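Local coordinates for protein peptidyl-prolyl cis-trans isomerase cyclophilin-type (Toxoplasma gondii, PDB 3BO7) that probably speeds the folding of proteins by catalysing the cis-trans isomerisation of peptide bonds that precede proline, at residues 97-102 against 118-123; 9-14 against 164-169. All coordinates share one frame; numbering follows the deposited sequence.

Overall arrangement
Both contacts lie on the antiparallel beta barrel of a cyclophilin. Contact 2 pairs strand 7-13 with strand 166-171, the first and last strands of the chain, so it joins the two ends of the fold. Contact 1 falls within the long chain section between them. There the loop 97-102 meets strand 119-122, further round the same sheet. The centres of contact 1 and contact 2 are about 18 Å apart. The nearest atoms of contact 1 and contact 2 are about 5 Å apart, without touching. Contact 1 is the one at the ligand: the bound peptide, consistent with the cyclosporin complex of this entry, packs on Glu118 and Phe120. Contact 2 adds the outermost strand, 166-171, to strand 7-13 through main-chain bonds.

Contact 1: residues 97-102 against 118-123; sequences LVHQGI and EFFITF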
loop_
_atom_site.group_PDB
_atom_site.type_symbol
_atom_site.label_atom_id
_atom_site.label_comp_id
_atom_site.label_asym_id
_atom_site.label_seq_id
_atom_site.Cartn_x
_atom_site.Cartn_y
_atom_site.Cartn_z
ATOM N N LEU A 97 -1.050 -13.063 -10.260
ATOM C CA LEU A 97 -0.559 -12.088 -9.293
ATOM C C LEU A 97 0.066 -12.761 -8.072
ATOM O O LEU A 97 -0.635 -13.295 -7.203
ATOM C CB LEU A 97 -1.673 -11.123 -8.873
ATOM C CG LEU A 97 -2.182 -10.154 -9.941
ATOM C CD1 LEU A 97 -3.310 -9.303 -9.385
ATOM C CD2 LEU A 97 -1.049 -9.292 -10.486
ATOM N N VAL A 98 1.397 -12.722 -8.032
ATOM C CA VAL A 98 2.194 -13.340 -6.975
ATOM C C VAL A 98 3.192 -12.331 -6.379
ATOM O O VAL A 98 3.583 -11.371 -7.052
ATOM C CB VAL A 98 2.919 -14.617 -7.474
ATOM C CG1 VAL A 98 1.896 -15.696 -7.859
ATOM C CG2 VAL A 98 3.860 -14.309 -8.647
ATOM N N HIS A 99 3.574 -12.540 -5.115
ATOM C CA HIS A 99 4.498 -11.646 -4.418
ATOM C C HIS A 99 5.932 -11.942 -4.843
ATOM O O HIS A 99 6.768 -12.345 -4.032
ATOM C CB HIS A 99 4.346 -11.765 -2.894
ATOM C CG HIS A 99 2.966 -11.461 -2.401
ATOM N ND1 HIS A 99 1.952 -12.396 -2.403
ATOM C CD2 HIS A 99 2.422 -10.318 -1.926
ATOM C CE1 HIS A 99 0.849 -11.847 -1.930
ATOM N NE2 HIS A 99 1.108 -10.585 -1.632
ATOM N N GLN A 100 6.206 -11.734 -6.123
ATOM C CA GLN A 100 7.511 -12.030 -6.682
ATOM C C GLN A 100 8.229 -10.748 -7.042
ATOM O O GLN A 100 7.694 -9.904 -7.758
ATOM C CB GLN A 100 7.357 -12.912 -7.911
ATOM C CG GLN A 100 8.657 -13.453 -8.465
ATOM C CD GLN A 100 8.438 -14.600 -9.440
ATOM O OE1 GLN A 100 9.007 -14.612 -10.537
ATOM N NE2 GLN A 100 7.619 -15.575 -9.044
ATOM N N GLY A 101 9.445 -10.605 -6.526
ATOM C CA GLY A 101 10.313 -9.497 -6.888
ATOM C C GLY A 101 9.976 -8.200 -6.184
ATOM O O GLY A 101 9.073 -8.143 -5.341
ATOM N N ILE A 102 10.715 -7.158 -6.542
ATOM C CA ILE A 102 10.560 -5.832 -5.951
ATOM C C ILE A 102 9.302 -5.120 -6.469
ATOM O O ILE A 102 8.916 -5.286 -7.628
ATOM C CB ILE A 102 11.841 -4.971 -6.213
ATOM C CG1 ILE A 102 11.768 -3.614 -5.500
ATOM C CG2 ILE A 102 12.113 -4.828 -7.729
ATOM C CD1 ILE A 102 13.109 -2.957 -5.288
ATOM N N GLU A 118 -4.542 -0.386 4.916
ATOM C CA GLU A 118 -3.108 -0.643 5.067
ATOM C C GLU A 118 -2.574 -1.524 3.952
ATOM O O GLU A 118 -3.216 -2.496 3.545
ATOM C CB GLU A 118 -2.789 -1.259 6.429
ATOM C CG GLU A 118 -2.671 -0.242 7.517
ATOM C CD GLU A 118 -2.117 -0.813 8.820
ATOM O OE1 GLU A 118 -0.934 -1.243 8.852
ATOM O OE2 GLU A 118 -2.870 -0.799 9.825
ATOM N N PHE A 119 -1.380 -1.188 3.479
ATOM C CA PHE A 119 -0.805 -1.869 2.339
ATOM C C PHE A 119 0.692 -2.003 2.528
ATOM O O PHE A 119 1.270 -1.391 3.414
ATOM C CB PHE A 119 -1.125 -1.097 1.048
ATOM C CG PHE A 119 -0.611 0.314 1.058
ATOM C CD1 PHE A 119 0.673 0.606 0.583
ATOM C CD2 PHE A 119 -1.389 1.348 1.583
ATOM C CE1 PHE A 119 1.162 1.903 0.615
ATOM C CE2 PHE A 119 -0.903 2.654 1.624
ATOM C CZ PHE A 119 0.366 2.930 1.134
ATOM N N PHE A 120 1.317 -2.818 1.687
ATOM C CA PHE A 120 2.771 -2.909 1.664
ATOM C C PHE A 120 3.318 -2.954 0.249
ATOM O O PHE A 120 2.620 -3.313 -0.705
ATOM C CB PHE A 120 3.284 -4.097 2.488
ATOM C CG PHE A 120 2.771 -5.443 2.052
ATOM C CD1 PHE A 120 3.609 -6.335 1.390
ATOM C CD2 PHE A 120 1.476 -5.843 2.347
ATOM C CE1 PHE A 120 3.154 -7.602 1.012
ATOM C CE2 PHE A 120 1.011 -7.096 1.972
ATOM C CZ PHE A 120 1.857 -7.984 1.308
ATOM N N ILE A 121 4.576 -2.563 0.121
ATOM C CA ILE A 121 5.284 -2.725 -1.139
ATOM C C ILE A 121 6.504 -3.590 -0.879
ATOM O O ILE A 121 7.279 -3.332 0.055
ATOM C CB ILE A 121 5.653 -1.368 -1.779
ATOM C CG1 ILE A 121 4.412 -0.465 -1.842
ATOM C CG2 ILE A 121 6.220 -1.582 -3.175
ATOM C CD1 ILE A 121 4.675 0.962 -2.253
ATOM N N THR A 122 6.661 -4.635 -1.683
ATOM C CA THR A 122 7.740 -5.591 -1.469
ATOM C C THR A 122 9.100 -5.013 -1.840
ATOM O O THR A 122 9.211 -4.233 -2.787
ATOM C CB THR A 122 7.521 -6.905 -2.255
ATOM O OG1 THR A 122 7.771 -6.690 -3.654
ATOM C CG2 THR A 122 6.106 -7.437 -2.046
ATOM N N PHE A 123 10.123 -5.399 -1.080
ATOM C CA PHE A 123 11.514 -5.185 -1.471
ATOM C C PHE A 123 12.037 -6.406 -2.243
ATOM O O PHE A 123 12.904 -6.277 -3.119
ATOM C CB PHE A 123 12.399 -4.898 -0.243
ATOM C CG PHE A 123 12.070 -3.595 0.467
ATOM C CD1 PHE A 123 11.878 -2.411 -0.250
ATOM C CD2 PHE A 123 11.995 -3.547 1.847
ATOM C CE1 PHE A 123 11.590 -1.212 0.405
ATOM C CE2 PHE A 123 11.716 -2.357 2.508
ATOM C CZ PHE A 123 11.505 -1.188 1.783
#
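Thr122 OG1 gives its hydrogen to Gly101 O at 2.6 Å, and this short bond is the tight centre of the contact. The hydroxyl lies in the plane of the Gly101 carbonyl, with a C=O...OG1 angle of 147°. The first torsion of Thr122 (chi1 74°) sets OG1 between the backbone N and the carbonyl carbon. The same OG1 also accepts a hydrogen bond from Val104 N, so two bonds grip the buried hydroxyl. Gly101 has a positive phi, which by itself favours glycine.

On one side of this bond the rings of His99 and Phe120 meet rim to rim. Their planes are only 7° apart, but the centroids are 6.0 Å apart and neither ring covers the other. His99 NE2 comes to 4.0 Å from Phe120 CZ, with His99 CD2 beside it. The His99 ring is held at both nitrogens, by Asn130 at ND1 and by Ser106 at NE2, which should fix its rotation.

The looser part is at Ile102, which is partly exposed. Its CB lies 3.5 Å from Phe123 O, so a branched side chain rests on a main-chain oxygen. The ring of Phe123 starts away from the loop and takes little part. By their CA atoms the backbones run nearest here, with Ile102 CA 4.6 Å from Phe123 CA, but the side chains add little.

Phe120 also packs edge-to-face with His133 and touches a modified side chain of the bound peptide, so this end borders the ligand site. Leu146 of helix 143-149 packs against Ile102, Ile121 and Phe123. Strand 119-122 is flanked by strands 104-107 and 56-59, and His99 rests on Ile135 of strand 135-141.

Contact 2: residues 9-14 against 164-169; sequences LRIVTT and PKVEEI
Leu9 CD1 meets Ile169 CG2 at 3.7 Å, within an antiparallel strand pair that carries a classic beta bulge. The pair joins the first and last strands of the cyclophilin barrel. Arg10 contributes its carbonyl, whose oxygen receives a CA-H...O contact from Ile169. Ile11 faces Ile169 in a non-hydrogen-bonded pair. Their side chains lie side by side, Ile11 CG1 to Ile169 CD1 3.9 Å, and Ile11 CG2 reaches on to Val166 CG2.

Val12 is the single residue opposite the bulged pair Glu167 and Glu168. Its N-H bonds to Glu168 O at 2.8 Å, almost straight at 165°. Val12 O accepts two hydrogens, from Glu167 N at 2.7 Å and from Glu168 N at 3.3 Å, because both glutamates face this one residue. Val12 CG2 packs on the aliphatic CG of Glu168.

Thr13 pairs with Val166, one step out of register. Its hydroxyl is bonded to Gly16 O, and Phe48 of strand 48-52 covers Thr13, Pro164 and Val166. Thr14 ends the pairing with two bonds to Lys165. Thr14 N reaches Lys165 O at 2.9 Å, and Lys165 N returns a bond of 3.2 Å, at 169°, to Thr14 OG1.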
loop_
_atom_site.group_PDB
_atom_site.type_symbol
_atom_site.label_atom_id
_atom_site.label_comp_id
_atom_site.label_asym_id
_atom_site.label_seq_id
_atom_site.Cartn_x
_atom_site.Cartn_y
_atom_site.Cartn_z
ATOM N N LEU A 9 -1.348 6.023 -10.692
ATOM C CA LEU A 9 -1.215 7.023 -9.637
ATOM C C LEU A 9 0.226 7.221 -9.196
ATOM O O LEU A 9 1.055 6.320 -9.330
ATOM C CB LEU A 9 -2.111 6.693 -8.424
ATOM C CG LEU A 9 -1.940 5.434 -7.558
ATOM C CD1 LEU A 9 -0.925 5.642 -6.436
ATOM C CD2 LEU A 9 -3.291 5.067 -6.985
ATOM N N ARG A 10 0.510 8.412 -8.673
ATOM C CA ARG A 10 1.798 8.699 -8.053
ATOM C C ARG A 10 1.632 9.026 -6.565
ATOM O O ARG A 10 0.848 9.904 -6.187
ATOM C CB ARG A 10 2.501 9.848 -8.776
ATOM C CG ARG A 10 3.909 10.136 -8.280
ATOM C CD ARG A 10 4.495 11.333 -9.004
ATOM N NE ARG A 10 4.803 10.992 -10.386
ATOM C CZ ARG A 10 4.866 11.859 -11.390
ATOM N NH1 ARG A 10 4.642 13.137 -11.175
ATOM N NH2 ARG A 10 5.161 11.435 -12.614
ATOM N N ILE A 11 2.363 8.297 -5.730
ATOM C CA ILE A 11 2.455 8.614 -4.306
ATOM C C ILE A 11 3.669 9.516 -4.122
ATOM O O ILE A 11 4.793 9.105 -4.426
ATOM C CB ILE A 11 2.600 7.334 -3.433
ATOM C CG1 ILE A 11 1.319 6.495 -3.491
ATOM C CG2 ILE A 11 2.933 7.694 -1.983
ATOM C CD1 ILE A 11 1.391 5.150 -2.731
ATOM N N VAL A 12 3.437 10.743 -3.651
ATOM C CA VAL A 12 4.508 11.703 -3.413
ATOM C C VAL A 12 4.819 11.722 -1.924
ATOM O O VAL A 12 3.960 12.099 -1.111
ATOM C CB VAL A 12 4.122 13.152 -3.867
ATOM C CG1 VAL A 12 5.338 14.087 -3.798
ATOM C CG2 VAL A 12 3.531 13.164 -5.259
ATOM N N THR A 13 6.031 11.312 -1.553
ATOM C CA THR A 13 6.411 11.350 -0.137
ATOM C C THR A 13 7.536 12.342 0.132
ATOM O O THR A 13 8.149 12.883 -0.793
ATOM C CB THR A 13 6.784 9.951 0.456
ATOM O OG1 THR A 13 8.107 9.575 0.049
ATOM C CG2 THR A 13 5.770 8.867 0.049
ATOM N N THR A 14 7.801 12.564 1.414
ATOM C CA THR A 14 8.878 13.439 1.854
ATOM C C THR A 14 10.254 12.856 1.528
ATOM O O THR A 14 11.271 13.514 1.746
ATOM C CB THR A 14 8.777 13.711 3.378
ATOM O OG1 THR A 14 8.813 12.469 4.095
ATOM C CG2 THR A 14 7.473 14.441 3.716
ATOM N N PRO A 164 9.147 7.814 5.889
ATOM C CA PRO A 164 8.624 8.582 4.760
ATOM C C PRO A 164 7.146 8.873 4.984
ATOM O O PRO A 164 6.382 7.975 5.371
ATOM C CB PRO A 164 8.801 7.632 3.569
ATOM C CG PRO A 164 9.866 6.684 3.983
ATOM C CD PRO A 164 9.693 6.511 5.462
ATOM N N LYS A 165 6.761 10.125 4.763
ATOM C CA LYS A 165 5.385 10.564 4.966
ATOM C C LYS A 165 4.776 10.983 3.628
ATOM O O LYS A 165 5.411 11.701 2.848
ATOM C CB LYS A 165 5.333 11.713 5.985
ATOM C CG LYS A 165 3.929 12.209 6.322
ATOM C CD LYS A 165 3.933 13.271 7.436
ATOM C CE LYS A 165 4.464 14.627 6.964
ATOM N NZ LYS A 165 3.587 15.262 5.924
ATOM N N VAL A 166 3.554 10.517 3.371
ATOM C CA VAL A 166 2.834 10.830 2.138
ATOM C C VAL A 166 2.423 12.299 2.145
ATOM O O VAL A 166 1.680 12.736 3.028
ATOM C CB VAL A 166 1.573 9.921 1.947
ATOM C CG1 VAL A 166 0.770 10.337 0.724
ATOM C CG2 VAL A 166 1.966 8.446 1.854
ATOM N N GLU A 167 2.930 13.050 1.165
ATOM C CA GLU A 167 2.533 14.441 0.950
ATOM C C GLU A 167 1.216 14.497 0.185
ATOM O O GLU A 167 0.315 15.266 0.526
ATOM C CB GLU A 167 3.635 15.218 0.215
ATOM C CG GLU A 167 4.720 15.754 1.142
ATOM C CD GLU A 167 6.015 16.148 0.437
ATOM O OE1 GLU A 167 6.942 16.594 1.145
ATOM O OE2 GLU A 167 6.119 16.016 -0.805
ATOM N N GLU A 168 1.101 13.656 -0.835
ATOM C CA GLU A 168 -0.111 13.586 -1.644
ATOM C C GLU A 168 -0.067 12.382 -2.549
ATOM O O GLU A 168 0.995 11.804 -2.784
ATOM C CB GLU A 168 -0.268 14.843 -2.517
ATOM C CG GLU A 168 0.840 15.002 -3.555
ATOM C CD GLU A 168 0.598 16.139 -4.522
ATOM O OE1 GLU A 168 -0.532 16.675 -4.573
ATOM O OE2 GLU A 168 1.553 16.496 -5.241
ATOM N N ILE A 169 -1.237 12.029 -3.068
ATOM C CA ILE A 169 -1.349 11.013 -4.096
ATOM C C ILE A 169 -2.025 11.628 -5.318
ATOM O O ILE A 169 -3.132 12.180 -5.226
ATOM C CB ILE A 169 -2.081 9.747 -3.588
ATOM C CG1 ILE A 169 -1.350 9.185 -2.354
ATOM C CG2 ILE A 169 -2.185 8.704 -4.700
ATOM C CD1 ILE A 169 -1.903 7.870 -1.814
#